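Local coordinates for protein L-2,4-diaminobutyric acid acetyltransferase (Geobacillus sp., PDB 6SLL) that transfers an acetyl group from acetyl-coenzyme A to L-2,4-diaminobutyric acid, a step in the biosynthesis of the chemical chaperone ectoine, at residues 102-105 against 106-110; 23-26 against 27-30. All coordinates share one frame; numbering follows the deposited sequence. Where two conformers were deposited one is given.

Interaction 1 of 2, residues 102-105 against 106-110; sequences IAKA and MLTGL. With COA (coenzyme A), chain F.
Ile102 and Met106 begin a ladder of alpha-helical bonds, with Met106 N giving its hydrogen to Ile102 O at 2.8 Å. The next carbonyls are satisfied alike: Ala103 O by Leu107 N at 2.9 Å, Lys104 O by Thr108 N at 3.0 Å, and Ala105 O by Gly109 N. Thr108 OG1 also comes to 3.1 Å from Lys104 O, but its one proton has another acceptor within reach, so this bond is uncertain.

At the amino end of the helix the amides of Ala103 and Lys104 turn to coenzyme A, as in the pyrophosphate-binding turn of GNAT enzymes. Ala103 N binds COA O4A at 2.9 Å and Lys104 N binds COA O2A, one oxygen from each phosphate. Alanine suits position 103, its small CB fitting 3.3 Å from COA O6A. The Lys104 chain bends at chi3 (-66°), carrying NZ to the ribose phosphate, where it meets COA O7A at 2.8 Å; Glu143 forms a salt bridge with the same ammonium.

Ile102, Met106 and Leu110 set the helix on strands 69-78 and 85-93, Tyr21 of strand 20-22 touches Ala105, and Leu107 touches Phe137 and Tyr140 of helix 131-144.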
# COMPACT_ATOMS: atom_id res chain seq x y z
N ILE B 102 12.00 17.88 -11.49
CA ILE B 102 11.97 16.41 -11.43
C ILE B 102 10.58 15.93 -11.05
O ILE B 102 10.08 14.98 -11.64
CB ILE B 102 13.08 15.91 -10.49
CG1 ILE B 102 14.46 16.26 -11.06
CG2 ILE B 102 12.93 14.41 -10.27
CD1 ILE B 102 15.60 15.94 -10.10
N ALA B 103 9.94 16.55 -10.05
CA ALA B 103 8.62 16.06 -9.70
C ALA B 103 7.63 16.26 -10.86
O ALA B 103 6.82 15.34 -11.14
CB ALA B 103 8.07 16.75 -8.45
N LYS B 104 7.68 17.40 -11.55
CA LYS B 104 6.79 17.61 -12.66
C LYS B 104 7.06 16.57 -13.75
O LYS B 104 6.12 16.05 -14.34
CB LYS B 104 7.00 18.99 -13.21
CG LYS B 104 6.11 19.41 -14.33
CD LYS B 104 6.44 20.83 -14.83
CE LYS B 104 6.16 21.90 -13.82
NZ LYS B 104 6.04 23.26 -14.52
N ALA B 105 8.30 16.25 -13.99
CA ALA B 105 8.66 15.25 -15.02
C ALA B 105 8.20 13.87 -14.56
O ALA B 105 7.74 13.07 -15.42
CB ALA B 105 10.15 15.25 -15.32
N MET B 106 8.31 13.54 -13.29
CA MET B 106 7.85 12.24 -12.86
C MET B 106 6.33 12.11 -13.01
O MET B 106 5.83 11.07 -13.40
CB MET B 106 8.17 11.99 -11.36
CG MET B 106 9.63 11.70 -11.07
SD MET B 106 9.95 11.07 -9.43
CE MET B 106 9.46 12.46 -8.41
N LEU B 107 5.59 13.19 -12.66
CA LEU B 107 4.14 13.13 -12.70
C LEU B 107 3.68 13.05 -14.13
O LEU B 107 2.82 12.22 -14.51
CB LEU B 107 3.54 14.36 -11.99
CG LEU B 107 2.03 14.50 -12.00
CD1 LEU B 107 1.34 13.24 -11.43
CD2 LEU B 107 1.58 15.73 -11.24
N THR B 108 4.23 13.87 -15.03
CA THR B 108 3.86 13.86 -16.45
C THR B 108 4.24 12.47 -16.98
O THR B 108 3.45 11.81 -17.73
CB THR B 108 4.65 14.95 -17.20
OG1 THR B 108 4.17 16.20 -16.72
CG2 THR B 108 4.50 14.84 -18.71
N GLY B 109 5.41 11.97 -16.66
CA GLY B 109 5.81 10.67 -17.16
C GLY B 109 4.98 9.56 -16.64
O GLY B 109 4.61 8.62 -17.40
N LEU B 110 4.54 9.59 -15.39
CA LEU B 110 3.65 8.59 -14.86
C LEU B 110 2.37 8.52 -15.66
O LEU B 110 1.87 7.43 -15.99
CB LEU B 110 3.33 8.92 -13.40
CG LEU B 110 2.31 8.04 -12.69
CD1 LEU B 110 2.74 6.54 -12.74
CD2 LEU B 110 2.10 8.53 -11.29
N1A COA F . 9.23 27.31 -3.99
C2A COA F . 8.38 27.72 -4.95
N3A COA F . 7.82 26.99 -5.92
C4A COA F . 8.24 25.70 -5.90
C5A COA F . 9.09 25.17 -4.93
C6A COA F . 9.61 26.01 -3.93
N6A COA F . 10.44 25.64 -3.00
N7A COA F . 9.34 23.84 -5.26
C8A COA F . 8.59 23.57 -6.32
N9A COA F . 7.89 24.67 -6.70
C1B COA F . 6.98 24.74 -7.76
C2B COA F . 7.66 24.85 -9.13
O2B COA F . 7.94 26.18 -9.44
C3B COA F . 6.65 24.11 -9.97
O3B COA F . 5.46 25.00 -10.11
P3B COA F . 5.18 25.81 -11.49
O7A COA F . 4.77 24.62 -12.38
O8A COA F . 4.16 26.88 -11.10
O9A COA F . 6.58 26.08 -12.26
C4B COA F . 6.18 23.01 -9.05
O4B COA F . 6.26 23.50 -7.74
C5B COA F . 6.92 21.71 -9.37
O5B COA F . 8.35 21.93 -9.29
P1A COA F . 9.41 20.76 -9.43
O1A COA F . 10.73 21.38 -9.60
O2A COA F . 8.95 19.74 -10.40
O3A COA F . 9.30 20.15 -7.93
P2A COA F . 10.46 19.33 -7.16
O4A COA F . 11.12 18.38 -8.08
O5A COA F . 11.32 20.30 -6.42
O6A COA F . 9.61 18.48 -6.17
CBP COA F . 8.27 18.15 -4.19
CCP COA F . 8.47 18.98 -5.43
CDP COA F . 6.91 18.55 -3.56
CEP COA F . 8.25 16.71 -4.55
CAP COA F . 9.47 18.48 -3.24
OAP COA F . 9.35 19.86 -2.83
C9P COA F . 9.60 17.63 -2.02
O9P COA F . 9.86 16.41 -2.04
N8P COA F . 9.39 18.32 -0.87
C7P COA F . 9.45 17.86 0.43
C6P COA F . 9.96 19.02 1.44
C5P COA F . 8.88 19.98 1.81
O5P COA F . 8.18 20.51 0.87
N4P COA F . 8.76 20.34 2.96
C3P COA F . 7.72 21.35 3.42
C2P COA F . 7.76 21.35 5.14
S1P COA F . 9.22 22.24 5.59

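Interaction 2 of 2, residues 23-26 against 27-30; sequences RPEA and RDGT
Asp28 folds back on Glu25 where two overlapping type I beta turns, 25-28 and 26-29, lead from strand 20-22 into helix 29-39 of the GNAT fold. Its carboxylate oxygen OD2 accepts the hydrogen of Glu25 N at 2.8 Å, approached on the anti side and 26° out of the carboxylate plane. In return the backbone of Asp28 gives its own hydrogen to the other end of the same residue, Asp28 N lying 2.9 Å from Glu25 O. Glu25 is thus gripped at both its amide and its carbonyl. Aspartate suits this place because its short chain, with CG beside the backbone N (chi1 -65°), just spans the turn.

The second turn closes through Gly29 N and Ala26 O, 2.9 Å apart. Glycine is apt here, since a beta carbon would sit tightly against Ala26 O. The side chain of Arg27 approaches Glu25 only with its root, Arg27 CG lying 4.2 Å from Glu25 CB, and their charged groups do not meet.

Further out, Arg22 forms a salt bridge to Asp28 OD2, so this one oxygen serves both an amide and a guanidinium group. Were Asp28 an alanine, Glu25 N would probably lose its acceptor and Arg22 its charged mate, leaving the turn less firmly held. Pro24, rigid and apolar, packs on Cys61 and Ile63, and its carbonyl accepts a hydrogen bond from Asn58 ND2. Tyr154 of the second subunit packs on Ala26. Pro24 CA approaches OD2 of Asp28 to 3.4 Å, close to the carboxylate plane.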
# COMPACT_ATOMS: atom_id res chain seq x y z
N ARG B 23 10.46 2.85 -14.08
CA ARG B 23 9.66 2.27 -13.03
C ARG B 23 10.53 1.61 -11.97
O ARG B 23 11.68 1.14 -12.25
CB ARG B 23 8.59 1.30 -13.60
CG ARG B 23 9.21 -0.01 -13.95
CD ARG B 23 8.08 -0.97 -14.53
NE ARG B 23 7.12 -0.33 -15.58
CZ ARG B 23 7.23 0.05 -16.87
NH1 ARG B 23 8.15 -0.20 -17.21
NH2 ARG B 23 6.59 0.74 -17.88
N PRO B 24 10.07 1.60 -10.75
CA PRO B 24 10.83 0.92 -9.70
C PRO B 24 10.76 -0.57 -9.81
O PRO B 24 9.90 -1.10 -10.55
CB PRO B 24 10.14 1.40 -8.42
CG PRO B 24 8.72 1.60 -8.82
CD PRO B 24 8.82 2.17 -10.25
N GLU B 25 11.58 -1.24 -9.03
CA GLU B 25 11.57 -2.67 -8.85
C GLU B 25 11.58 -2.94 -7.33
O GLU B 25 11.94 -2.05 -6.57
CB GLU B 25 12.73 -3.33 -9.57
CG GLU B 25 12.85 -2.88 -11.03
CD GLU B 25 11.78 -3.52 -11.84
OE1 GLU B 25 11.15 -4.57 -11.40
OE2 GLU B 25 11.50 -3.03 -12.93
N ALA B 26 11.31 -4.20 -6.98
CA ALA B 26 11.34 -4.55 -5.54
C ALA B 26 12.67 -4.18 -4.88
O ALA B 26 12.71 -3.70 -3.75
CB ALA B 26 10.99 -5.99 -5.34
N ARG B 27 13.77 -4.42 -5.63
CA ARG B 27 15.10 -4.13 -5.09
C ARG B 27 15.35 -2.65 -4.75
O ARG B 27 16.34 -2.40 -4.08
CB ARG B 27 16.16 -4.71 -5.97
CG ARG B 27 16.26 -4.01 -7.39
CD ARG B 27 17.32 -4.66 -8.30
NE ARG B 27 17.53 -3.81 -9.50
CZ ARG B 27 18.45 -4.20 -10.39
NH1 ARG B 27 19.07 -5.33 -10.17
NH2 ARG B 27 18.69 -3.54 -11.50
N ASP B 28 14.54 -1.76 -5.33
CA ASP B 28 14.66 -0.36 -5.01
C ASP B 28 14.10 0.03 -3.60
O ASP B 28 14.18 1.17 -3.21
CB ASP B 28 14.00 0.47 -6.05
CG ASP B 28 14.65 0.38 -7.39
OD1 ASP B 28 15.90 0.47 -7.50
OD2 ASP B 28 13.89 0.24 -8.37
N GLY B 29 13.45 -0.97 -2.95
CA GLY B 29 12.67 -0.61 -1.77
C GLY B 29 13.48 0.10 -0.69
O GLY B 29 13.00 1.13 -0.16
N THR B 30 14.69 -0.41 -0.36
CA THR B 30 15.47 0.28 0.64
C THR B 30 15.84 1.68 0.29
O THR B 30 15.77 2.60 1.09
CB THR B 30 16.68 -0.61 1.03
OG1 THR B 30 16.21 -1.62 1.93
CG2 THR B 30 17.78 0.19 1.66

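How the interactions relate
Interaction 2 precedes interaction 1 in the chain, and their centres lie 18 Å apart; the nearest atoms are about 8 Å from one another, so the two do not touch. Strand 20-22 connects them: Tyr21 lies against the helix of interaction 1, while the next residue, Arg22, pairs with the carboxylate at the heart of interaction 2. Their roles differ. Interaction 1 is part of the coenzyme A pocket and holds the cofactor directly, and the Leu107 side chain is about 11 Å from a bound 2,4-diaminobutyric acid. Interaction 2 takes no direct part in cofactor binding; Gly29 is about 13 Å from a bound 2,4-diaminobutyric acid, too far for contact, and instead Ala26 and Thr30 touch the second subunit.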